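Local coordinates for autophagy protein 5 (Saccharomyces cerevisiae, PDB 2DYO) that carries Atg12 as a covalent conjugate and, bound to Atg16, takes part in autophagic vesicle formation and cytoplasm-to-vacuole transport, at residues Pro43-Val49 with Trp86-Gly91; Ala143-Phe148 with Ala173-Trp177; Cys255-Ile260 with Lys272-Phe276. All coordinates share one frame. Numbering follows the deposited sequence.

In the fold
The three contacts sample the three parts of Atg5: contact 1 lies in the first ubiquitin-fold domain (UblA), contact 2 in the helical bundle region and contact 3 in the second ubiquitin-fold domain (UblB). Contact 1 has its centre about 13 Å from that of contact 2 and about 14 Å from that of contact 3; contacts 2 and 3 are about 21 Å apart, centre to centre. Side chains bridge all three. Glu45 OE2 lies 2.8 Å from Phe276 N, Glu45 OE1 2.8 Å from Gln256 NE2 and Trp147 NE1 2.9 Å from Phe276 O, all probable hydrogen bonds. Val49 CG1 packs 3.5 Å from Ala143 CB. Contacts 1 and 3 also touch Atg16.

Contact 1 of 3, residues Pro43-Val49 with Trp86-Gly91; sequences PRETYLV and WNYPVG
After strand 37-43, residues 43-49 turn at Arg44-Glu45, run extended through Thr46-Tyr47 and enter a 3-10 turn at Leu48-Val49; residues 86-91 loop into helix 90-98, with Pro89 at its N-cap. Running in opposite directions, they pair CA atoms as Arg44-Gly91 (4.0 Å), Thr46-Pro89 (5.3 Å) and Leu48-Trp86 (5.7 Å). Gly91 N donates to Arg44 O at 2.9 Å and Val90 N to Thr46 O at 3.0 Å; a CB on Gly91 would clash with Arg44 CB. Val90 (t) points toward the loop, its CG2 3.9 Å from Thr46 CG2 and from CD2 of Leu48 (m, t). Tyr47 (chi1 m, chi2 -55°) presents its ring face to the edge of Trp86 (chi1 p, chi2 -100°), a T-shaped pair with planes at 89° and centroids (six-membered ring of Trp86) 5.7 Å apart. Val49 packs on Trp86, CG1 3.9 Å from CE3 and CG2 over the ring face. Arg44 forms salt bridges with Asp95 and an acidic side chain of Atg16; Glu45 (m, m) hydrogen-bonds through its carboxylate to Phe276 N and Gln256 NE2. The chemistry implies a buried join within UblA: loop carbonyls take up amides of the first helical turn, while water 2 takes up Leu48 N (2.9 Å), Trp86 O (2.7 Å) and Tyr88 O (2.8 Å), and water 1 joins Tyr47 OH (2.6 Å) to Asn87 O (3.1 Å).

Contact 2 of 3, residues Ala143-Phe148 with Ala173-Trp177; sequences AEKFWF and ARKFW
Trp177 lays its indole face over Glu144, whose CB sits 3.6 Å from the centroid of the five-membered ring and 3° off its normal, a CH-pi contact. The segments belong to helices 142-159 and 170-182; their axes cross at 104° with a closest approach of 10.9 Å, and the nearest CA pair is Glu144-Trp177 at 6.4 Å. Large t rotamers fill the spacing: Trp147 (chi1 177°, chi2 79°), Phe176 (-168°, 24°) and Trp177 (171°, -113°) form an aromatic cluster. Trp147 meets both neighbours obliquely, its six-membered ring 4.6 Å from the Phe176 centroid (planes at 55°), its five-membered ring 5.1 Å from the six-membered ring of Trp177 (54°). Ala143 CB touches Trp177 CH2 at 3.7 Å, and Phe148 CE2 reaches Ala173 CB at 3.7 Å. Trp147 NE1 hydrogen-bonds to Phe276 O of UblB. Water 3 donates to Glu144 OE2 (2.8 Å) and Ala173 O (3.0 Å). The chemistry implies helix packing held by aromatic surface; the polar link between the segments is a water bridge.

Contact 3 of 3, residues Cys255-Ile260 with Lys272-Phe276; sequences CQGIEI and KLRSF
Cys255 to Ile258 form a type I' beta turn, with Gln256 (phi/psi 52/43°) and Gly257 (69/7°) both in left-handed conformation, closed by Cys255 N to Ile258 O and Ile258 N to Cys255 O, each 3.0 Å. This is the tight hairpin joining strands 251-255 and 258-260. Helix 266-273 ends at Leu273, and Arg274 and Ser275 continue extended; the nearest CA pair is Gln256-Leu273 at 6.7 Å. Leu273 (chi1 -90°, chi2 47°) points toward the hairpin and supplies most of its apolar contact: its CB lies 3.7 Å from Cys255 SG, and its CD2 lies 3.9 Å from Ile260 CD1 and 4.3 Å from Ile258 CD1. Gln256 folds back with chi1 and chi2 both m, so that NE2 donates to Leu273 O at 3.1 Å (N-H...O angle 161°). The same NE2 also hydrogen-bonds to Glu45 OE1 of UblA, while Leu273 packs on an apolar side chain of Atg16. The contact therefore packs the C-terminal end of helix 266-273 on the edge hairpin of its ubiquitin-like sheet. Its chemistry implies that one amide serves two purposes, occupying the last helical carbonyl and joining the two ubiquitin folds.

Contact 1 of 3, residues Pro43-Val49 with Trp86-Gly91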
loop_
_atom_site.group_PDB
_atom_site.type_symbol
_atom_site.label_atom_id
_atom_site.label_comp_id
_atom_site.label_asym_id
_atom_site.label_seq_id
_atom_site.Cartn_x
_atom_site.Cartn_y
_atom_site.Cartn_z
ATOM N N PRO A 43 1.608 8.938 0.296
ATOM C CA PRO A 43 0.249 8.459 0.040
ATOM C C PRO A 43 0.099 7.012 0.511
ATOM O O PRO A 43 1.078 6.259 0.565
ATOM C CB PRO A 43 0.122 8.558 -1.484
ATOM C CG PRO A 43 1.061 9.688 -1.839
ATOM C CD PRO A 43 2.249 9.401 -0.950
ATOM N N ARG A 44 -1.118 6.628 0.874
ATOM C CA ARG A 44 -1.360 5.249 1.267
ATOM C C ARG A 44 -1.255 4.430 -0.021
ATOM O O ARG A 44 -0.787 3.294 -0.019
ATOM C CB ARG A 44 -2.764 5.097 1.860
ATOM C CG ARG A 44 -2.821 5.199 3.385
ATOM C CD ARG A 44 -4.268 5.164 3.863
ATOM N NE ARG A 44 -4.391 4.918 5.296
ATOM C CZ ARG A 44 -4.467 3.707 5.840
ATOM N NH1 ARG A 44 -4.578 3.576 7.156
ATOM N NH2 ARG A 44 -4.433 2.625 5.070
ATOM N N GLU A 45 -1.674 5.035 -1.131
ATOM C CA GLU A 45 -1.651 4.353 -2.419
ATOM C C GLU A 45 -0.381 4.590 -3.236
ATOM O O GLU A 45 -0.408 5.271 -4.268
ATOM C CB GLU A 45 -2.865 4.763 -3.255
ATOM C CG GLU A 45 -4.218 4.519 -2.591
ATOM C CD GLU A 45 -4.634 3.057 -2.562
ATOM O OE1 GLU A 45 -5.829 2.811 -2.304
ATOM O OE2 GLU A 45 -3.788 2.157 -2.784
ATOM N N THR A 46 0.728 4.026 -2.770
ATOM C CA THR A 46 1.994 4.131 -3.485
ATOM C C THR A 46 2.954 3.131 -2.862
ATOM O O THR A 46 2.554 2.352 -2.000
ATOM C CB THR A 46 2.592 5.565 -3.402
ATOM O OG1 THR A 46 3.676 5.682 -4.336
ATOM C CG2 THR A 46 3.114 5.862 -1.992
ATOM N N TYR A 47 4.209 3.135 -3.306
ATOM C CA TYR A 47 5.212 2.228 -2.755
ATOM C C TYR A 47 6.324 3.044 -2.098
ATOM O O TYR A 47 6.669 4.130 -2.575
ATOM C CB TYR A 47 5.862 1.371 -3.847
ATOM C CG TYR A 47 4.953 0.371 -4.533
ATOM C CD1 TYR A 47 4.233 -0.576 -3.801
ATOM C CD2 TYR A 47 4.875 0.328 -5.922
ATOM C CE1 TYR A 47 3.462 -1.548 -4.451
ATOM C CE2 TYR A 47 4.113 -0.630 -6.573
ATOM C CZ TYR A 47 3.415 -1.564 -5.840
ATOM O OH TYR A 47 2.689 -2.524 -6.510
ATOM N N LEU A 48 6.905 2.507 -1.030
ATOM C CA LEU A 48 7.990 3.196 -0.337
ATOM C C LEU A 48 9.182 3.405 -1.265
ATOM O O LEU A 48 9.915 4.377 -1.152
ATOM C CB LEU A 48 8.437 2.384 0.891
ATOM C CG LEU A 48 7.470 2.314 2.081
ATOM C CD1 LEU A 48 8.002 1.310 3.103
ATOM C CD2 LEU A 48 7.320 3.685 2.708
ATOM N N VAL A 49 9.369 2.463 -2.178
ATOM C CA VAL A 49 10.468 2.509 -3.126
ATOM C C VAL A 49 10.427 3.728 -4.057
ATOM O O VAL A 49 11.442 4.104 -4.653
ATOM C CB VAL A 49 10.518 1.195 -3.913
ATOM C CG1 VAL A 49 9.799 1.320 -5.234
ATOM C CG2 VAL A 49 11.955 0.729 -4.047
ATOM N N TRP A 86 8.688 -3.775 0.383
ATOM C CA TRP A 86 8.311 -2.543 -0.301
ATOM C C TRP A 86 7.213 -2.778 -1.337
ATOM O O TRP A 86 6.520 -1.841 -1.726
ATOM C CB TRP A 86 9.522 -1.888 -0.996
ATOM C CG TRP A 86 10.077 -2.668 -2.154
ATOM C CD1 TRP A 86 11.182 -3.475 -2.143
ATOM C CD2 TRP A 86 9.519 -2.771 -3.471
ATOM N NE1 TRP A 86 11.342 -4.081 -3.370
ATOM C CE2 TRP A 86 10.337 -3.667 -4.203
ATOM C CE3 TRP A 86 8.407 -2.197 -4.105
ATOM C CZ2 TRP A 86 10.075 -4.004 -5.537
ATOM C CZ3 TRP A 86 8.146 -2.533 -5.434
ATOM C CH2 TRP A 86 8.979 -3.429 -6.133
ATOM N N ASN A 87 7.042 -4.026 -1.769
ATOM C CA ASN A 87 6.058 -4.336 -2.804
ATOM C C ASN A 87 4.584 -4.453 -2.405
ATOM O O ASN A 87 3.818 -5.175 -3.039
ATOM C CB ASN A 87 6.490 -5.591 -3.588
ATOM C CG ASN A 87 6.749 -6.791 -2.697
ATOM O OD1 ASN A 87 6.055 -7.810 -2.786
ATOM N ND2 ASN A 87 7.754 -6.687 -1.844
ATOM N N TYR A 88 4.194 -3.754 -1.347
ATOM C CA TYR A 88 2.795 -3.722 -0.923
ATOM C C TYR A 88 2.483 -2.251 -0.768
ATOM O O TYR A 88 3.364 -1.476 -0.408
ATOM C CB TYR A 88 2.589 -4.417 0.429
ATOM C CG TYR A 88 2.694 -5.914 0.346
ATOM C CD1 TYR A 88 3.926 -6.551 0.459
ATOM C CD2 TYR A 88 1.565 -6.695 0.103
ATOM C CE1 TYR A 88 4.035 -7.936 0.331
ATOM C CE2 TYR A 88 1.660 -8.078 -0.031
ATOM C CZ TYR A 88 2.901 -8.689 0.085
ATOM O OH TYR A 88 3.000 -10.053 -0.048
ATOM N N PRO A 89 1.236 -1.838 -1.042
ATOM C CA PRO A 89 0.937 -0.411 -0.884
ATOM C C PRO A 89 1.288 0.019 0.534
ATOM O O PRO A 89 1.129 -0.752 1.477
ATOM C CB PRO A 89 -0.569 -0.336 -1.141
ATOM C CG PRO A 89 -0.808 -1.470 -2.104
ATOM C CD PRO A 89 0.058 -2.579 -1.528
ATOM N N VAL A 90 1.752 1.253 0.679
ATOM C CA VAL A 90 2.112 1.798 1.985
ATOM C C VAL A 90 0.963 1.677 2.989
ATOM O O VAL A 90 1.186 1.356 4.158
ATOM C CB VAL A 90 2.525 3.292 1.847
ATOM C CG1 VAL A 90 2.757 3.922 3.222
ATOM C CG2 VAL A 90 3.793 3.386 1.007
ATOM N N GLY A 91 -0.261 1.932 2.535
ATOM C CA GLY A 91 -1.405 1.846 3.429
ATOM C C GLY A 91 -1.644 0.436 3.937
ATOM O O GLY A 91 -2.096 0.238 5.068
HETATM O O HOH W 1 1.533 -4.138 -4.789
HETATM O O HOH W 2 5.634 0.105 -0.013
#

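Contact 2 of 3, residues Ala143-Phe148 with Ala173-Trp177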
loop_
_atom_site.group_PDB
_atom_site.type_symbol
_atom_site.label_atom_id
_atom_site.label_comp_id
_atom_site.label_asym_id
_atom_site.label_seq_id
_atom_site.Cartn_x
_atom_site.Cartn_y
_atom_site.Cartn_z
ATOM N N ALA A 143 9.726 -0.751 -9.603
ATOM C CA ALA A 143 8.363 -0.618 -9.088
ATOM C C ALA A 143 7.331 -0.706 -10.211
ATOM O O ALA A 143 6.362 -1.464 -10.120
ATOM C CB ALA A 143 8.214 0.701 -8.342
ATOM N N GLU A 144 7.536 0.069 -11.270
ATOM C CA GLU A 144 6.611 0.048 -12.398
ATOM C C GLU A 144 6.431 -1.356 -12.965
ATOM O O GLU A 144 5.302 -1.783 -13.232
ATOM C CB GLU A 144 7.090 0.998 -13.501
ATOM C CG GLU A 144 6.303 0.877 -14.797
ATOM C CD GLU A 144 6.676 1.944 -15.813
ATOM O OE1 GLU A 144 7.856 2.366 -15.828
ATOM O OE2 GLU A 144 5.790 2.345 -16.602
ATOM N N LYS A 145 7.531 -2.080 -13.151
ATOM C CA LYS A 145 7.455 -3.435 -13.690
ATOM C C LYS A 145 6.627 -4.343 -12.787
ATOM O O LYS A 145 5.760 -5.079 -13.260
ATOM C CB LYS A 145 8.855 -4.039 -13.867
ATOM C CG LYS A 145 9.630 -3.495 -15.064
ATOM C CD LYS A 145 8.973 -3.893 -16.379
ATOM C CE LYS A 145 9.775 -3.398 -17.577
ATOM N NZ LYS A 145 9.099 -3.755 -18.857
ATOM N N PHE A 146 6.898 -4.293 -11.489
ATOM C CA PHE A 146 6.175 -5.115 -10.527
ATOM C C PHE A 146 4.698 -4.728 -10.480
ATOM O O PHE A 146 3.815 -5.584 -10.478
ATOM C CB PHE A 146 6.766 -4.947 -9.126
ATOM C CG PHE A 146 6.090 -5.792 -8.084
ATOM C CD1 PHE A 146 6.480 -7.111 -7.878
ATOM C CD2 PHE A 146 5.016 -5.290 -7.352
ATOM C CE1 PHE A 146 5.814 -7.919 -6.962
ATOM C CE2 PHE A 146 4.344 -6.094 -6.433
ATOM C CZ PHE A 146 4.741 -7.404 -6.240
ATOM N N TRP A 147 4.450 -3.427 -10.419
ATOM C CA TRP A 147 3.096 -2.891 -10.340
ATOM C C TRP A 147 2.257 -3.235 -11.571
ATOM O O TRP A 147 1.090 -3.622 -11.454
ATOM C CB TRP A 147 3.167 -1.378 -10.175
ATOM C CG TRP A 147 1.839 -0.702 -10.155
ATOM C CD1 TRP A 147 0.964 -0.631 -9.108
ATOM C CD2 TRP A 147 1.254 0.051 -11.221
ATOM N NE1 TRP A 147 -0.131 0.130 -9.457
ATOM C CE2 TRP A 147 0.022 0.555 -10.752
ATOM C CE3 TRP A 147 1.651 0.343 -12.535
ATOM C CZ2 TRP A 147 -0.810 1.350 -11.544
ATOM C CZ3 TRP A 147 0.824 1.133 -13.323
ATOM C CH2 TRP A 147 -0.395 1.624 -12.825
ATOM N N PHE A 148 2.842 -3.094 -12.756
ATOM C CA PHE A 148 2.094 -3.408 -13.969
ATOM C C PHE A 148 1.790 -4.905 -14.016
ATOM O O PHE A 148 0.737 -5.318 -14.511
ATOM C CB PHE A 148 2.871 -2.966 -15.215
ATOM C CG PHE A 148 2.102 -3.140 -16.490
ATOM C CD1 PHE A 148 2.161 -4.335 -17.196
ATOM C CD2 PHE A 148 1.268 -2.130 -16.949
ATOM C CE1 PHE A 148 1.399 -4.521 -18.347
ATOM C CE2 PHE A 148 0.502 -2.304 -18.100
ATOM C CZ PHE A 148 0.565 -3.501 -18.795
ATOM N N ALA A 173 -0.043 2.774 -20.839
ATOM C CA ALA A 173 0.435 2.030 -19.680
ATOM C C ALA A 173 1.422 2.865 -18.869
ATOM O O ALA A 173 1.418 2.824 -17.641
ATOM C CB ALA A 173 1.095 0.738 -20.130
ATOM N N ARG A 174 2.272 3.617 -19.560
ATOM C CA ARG A 174 3.255 4.457 -18.889
ATOM C C ARG A 174 2.535 5.566 -18.156
ATOM O O ARG A 174 2.914 5.948 -17.051
ATOM C CB ARG A 174 4.216 5.060 -19.913
ATOM C CG ARG A 174 4.633 4.071 -20.957
ATOM C CD ARG A 174 6.069 3.658 -20.810
ATOM N NE ARG A 174 6.956 4.567 -21.522
ATOM C CZ ARG A 174 8.091 4.186 -22.098
ATOM N NH1 ARG A 174 8.464 2.915 -22.036
ATOM N NH2 ARG A 174 8.842 5.064 -22.747
ATOM N N LYS A 175 1.488 6.082 -18.792
ATOM C CA LYS A 175 0.678 7.159 -18.233
ATOM C C LYS A 175 -0.036 6.660 -16.972
ATOM O O LYS A 175 -0.245 7.409 -16.019
ATOM C CB LYS A 175 -0.350 7.609 -19.278
ATOM C CG LYS A 175 -1.219 8.797 -18.893
ATOM C CD LYS A 175 -2.271 9.030 -19.978
ATOM C CE LYS A 175 -3.124 10.253 -19.706
ATOM N NZ LYS A 175 -4.160 10.440 -20.764
ATOM N N PHE A 176 -0.412 5.386 -16.988
ATOM C CA PHE A 176 -1.095 4.766 -15.858
ATOM C C PHE A 176 -0.147 4.811 -14.652
ATOM O O PHE A 176 -0.496 5.352 -13.603
ATOM C CB PHE A 176 -1.475 3.325 -16.226
ATOM C CG PHE A 176 -2.424 2.663 -15.253
ATOM C CD1 PHE A 176 -3.266 3.420 -14.442
ATOM C CD2 PHE A 176 -2.482 1.275 -15.163
ATOM C CE1 PHE A 176 -4.149 2.799 -13.551
ATOM C CE2 PHE A 176 -3.358 0.644 -14.279
ATOM C CZ PHE A 176 -4.193 1.407 -13.472
ATOM N N TRP A 177 1.058 4.268 -14.810
ATOM C CA TRP A 177 2.042 4.280 -13.727
ATOM C C TRP A 177 2.381 5.714 -13.347
ATOM O O TRP A 177 2.530 6.043 -12.170
ATOM C CB TRP A 177 3.330 3.570 -14.147
ATOM C CG TRP A 177 4.451 3.753 -13.149
ATOM C CD1 TRP A 177 5.615 4.445 -13.332
ATOM C CD2 TRP A 177 4.486 3.260 -11.805
ATOM N NE1 TRP A 177 6.374 4.412 -12.184
ATOM C CE2 TRP A 177 5.704 3.690 -11.232
ATOM C CE3 TRP A 177 3.605 2.494 -11.031
ATOM C CZ2 TRP A 177 6.061 3.379 -9.916
ATOM C CZ3 TRP A 177 3.964 2.185 -9.720
ATOM C CH2 TRP A 177 5.179 2.625 -9.180
HETATM O O HOH W 3 3.470 0.857 -16.742
#

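Contact 3 of 3, residues Cys255-Ile260 with Lys272-Phe276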
loop_
_atom_site.group_PDB
_atom_site.type_symbol
_atom_site.label_atom_id
_atom_site.label_comp_id
_atom_site.label_asym_id
_atom_site.label_seq_id
_atom_site.Cartn_x
_atom_site.Cartn_y
_atom_site.Cartn_z
ATOM N N CYS A 255 -9.900 -2.831 6.177
ATOM C CA CYS A 255 -9.622 -2.583 4.770
ATOM C C CYS A 255 -9.403 -1.086 4.628
ATOM O O CYS A 255 -10.207 -0.299 5.114
ATOM C CB CYS A 255 -10.807 -3.016 3.904
ATOM S SG CYS A 255 -10.555 -2.801 2.143
ATOM N N GLN A 256 -8.315 -0.692 3.974
ATOM C CA GLN A 256 -8.036 0.728 3.795
ATOM C C GLN A 256 -8.090 1.471 5.132
ATOM O O GLN A 256 -8.664 2.562 5.234
ATOM C CB GLN A 256 -9.044 1.351 2.822
ATOM C CG GLN A 256 -8.860 0.916 1.370
ATOM C CD GLN A 256 -7.689 1.604 0.678
ATOM O OE1 GLN A 256 -6.999 2.437 1.269
ATOM N NE2 GLN A 256 -7.468 1.262 -0.585
ATOM N N GLY A 257 -7.507 0.858 6.155
ATOM C CA GLY A 257 -7.459 1.479 7.466
ATOM C C GLY A 257 -8.750 1.636 8.244
ATOM O O GLY A 257 -8.742 2.274 9.300
ATOM N N ILE A 258 -9.856 1.078 7.755
ATOM C CA ILE A 258 -11.117 1.197 8.485
ATOM C C ILE A 258 -11.764 -0.161 8.758
ATOM O O ILE A 258 -11.412 -1.164 8.140
ATOM C CB ILE A 258 -12.148 2.084 7.736
ATOM C CG1 ILE A 258 -12.587 1.403 6.438
ATOM C CG2 ILE A 258 -11.546 3.455 7.440
ATOM C CD1 ILE A 258 -13.803 2.050 5.797
ATOM N N GLU A 259 -12.719 -0.176 9.685
ATOM C CA GLU A 259 -13.431 -1.396 10.052
ATOM C C GLU A 259 -14.526 -1.706 9.039
ATOM O O GLU A 259 -15.303 -0.828 8.669
ATOM C CB GLU A 259 -14.057 -1.239 11.442
ATOM C CG GLU A 259 -14.696 -2.513 11.973
ATOM C CD GLU A 259 -15.463 -2.287 13.266
ATOM O OE1 GLU A 259 -14.938 -1.573 14.149
ATOM O OE2 GLU A 259 -16.582 -2.826 13.398
ATOM N N ILE A 260 -14.589 -2.957 8.591
ATOM C CA ILE A 260 -15.591 -3.368 7.622
ATOM C C ILE A 260 -16.564 -4.373 8.252
ATOM O O ILE A 260 -16.147 -5.373 8.842
ATOM C CB ILE A 260 -14.929 -4.006 6.374
ATOM C CG1 ILE A 260 -13.910 -3.032 5.759
ATOM C CG2 ILE A 260 -15.986 -4.355 5.347
ATOM C CD1 ILE A 260 -14.504 -1.733 5.244
ATOM N N LYS A 272 -14.871 -0.562 -4.632
ATOM C CA LYS A 272 -14.659 0.734 -4.004
ATOM C C LYS A 272 -13.385 0.890 -3.188
ATOM O O LYS A 272 -12.741 1.943 -3.230
ATOM C CB LYS A 272 -15.874 1.074 -3.136
ATOM C CG LYS A 272 -17.129 1.306 -3.961
ATOM C CD LYS A 272 -18.384 1.375 -3.108
ATOM C CE LYS A 272 -19.596 1.671 -3.989
ATOM N NZ LYS A 272 -20.883 1.433 -3.290
ATOM N N LEU A 273 -13.017 -0.149 -2.448
ATOM C CA LEU A 273 -11.834 -0.067 -1.607
ATOM C C LEU A 273 -10.564 -0.785 -2.071
ATOM O O LEU A 273 -9.588 -0.854 -1.322
ATOM C CB LEU A 273 -12.202 -0.517 -0.187
ATOM C CG LEU A 273 -12.694 0.595 0.751
ATOM C CD1 LEU A 273 -13.737 1.467 0.062
ATOM C CD2 LEU A 273 -13.248 -0.023 2.021
ATOM N N ARG A 274 -10.547 -1.314 -3.294
ATOM C CA ARG A 274 -9.333 -1.985 -3.763
ATOM C C ARG A 274 -8.190 -0.974 -3.756
ATOM O O ARG A 274 -8.422 0.231 -3.873
ATOM C CB ARG A 274 -9.513 -2.537 -5.179
ATOM C CG ARG A 274 -9.673 -1.468 -6.253
ATOM C CD ARG A 274 -9.754 -2.102 -7.632
ATOM N NE ARG A 274 -10.033 -1.109 -8.669
ATOM C CZ ARG A 274 -10.198 -1.396 -9.955
ATOM N NH1 ARG A 274 -10.113 -2.649 -10.374
ATOM N NH2 ARG A 274 -10.458 -0.425 -10.823
ATOM N N SER A 275 -6.964 -1.465 -3.612
ATOM C CA SER A 275 -5.790 -0.605 -3.587
ATOM C C SER A 275 -5.333 -0.234 -5.003
ATOM O O SER A 275 -5.876 -0.740 -5.989
ATOM C CB SER A 275 -4.664 -1.291 -2.816
ATOM O OG SER A 275 -5.067 -1.554 -1.476
ATOM N N PHE A 276 -4.323 0.632 -5.094
ATOM C CA PHE A 276 -3.830 1.117 -6.383
ATOM C C PHE A 276 -3.128 0.093 -7.278
ATOM O O PHE A 276 -2.794 0.406 -8.420
ATOM C CB PHE A 276 -2.918 2.339 -6.169
ATOM C CG PHE A 276 -1.487 1.991 -5.872
ATOM C CD1 PHE A 276 -0.505 2.141 -6.851
ATOM C CD2 PHE A 276 -1.117 1.516 -4.617
ATOM C CE1 PHE A 276 0.833 1.818 -6.583
ATOM C CE2 PHE A 276 0.217 1.189 -4.334
ATOM C CZ PHE A 276 1.195 1.341 -5.321
#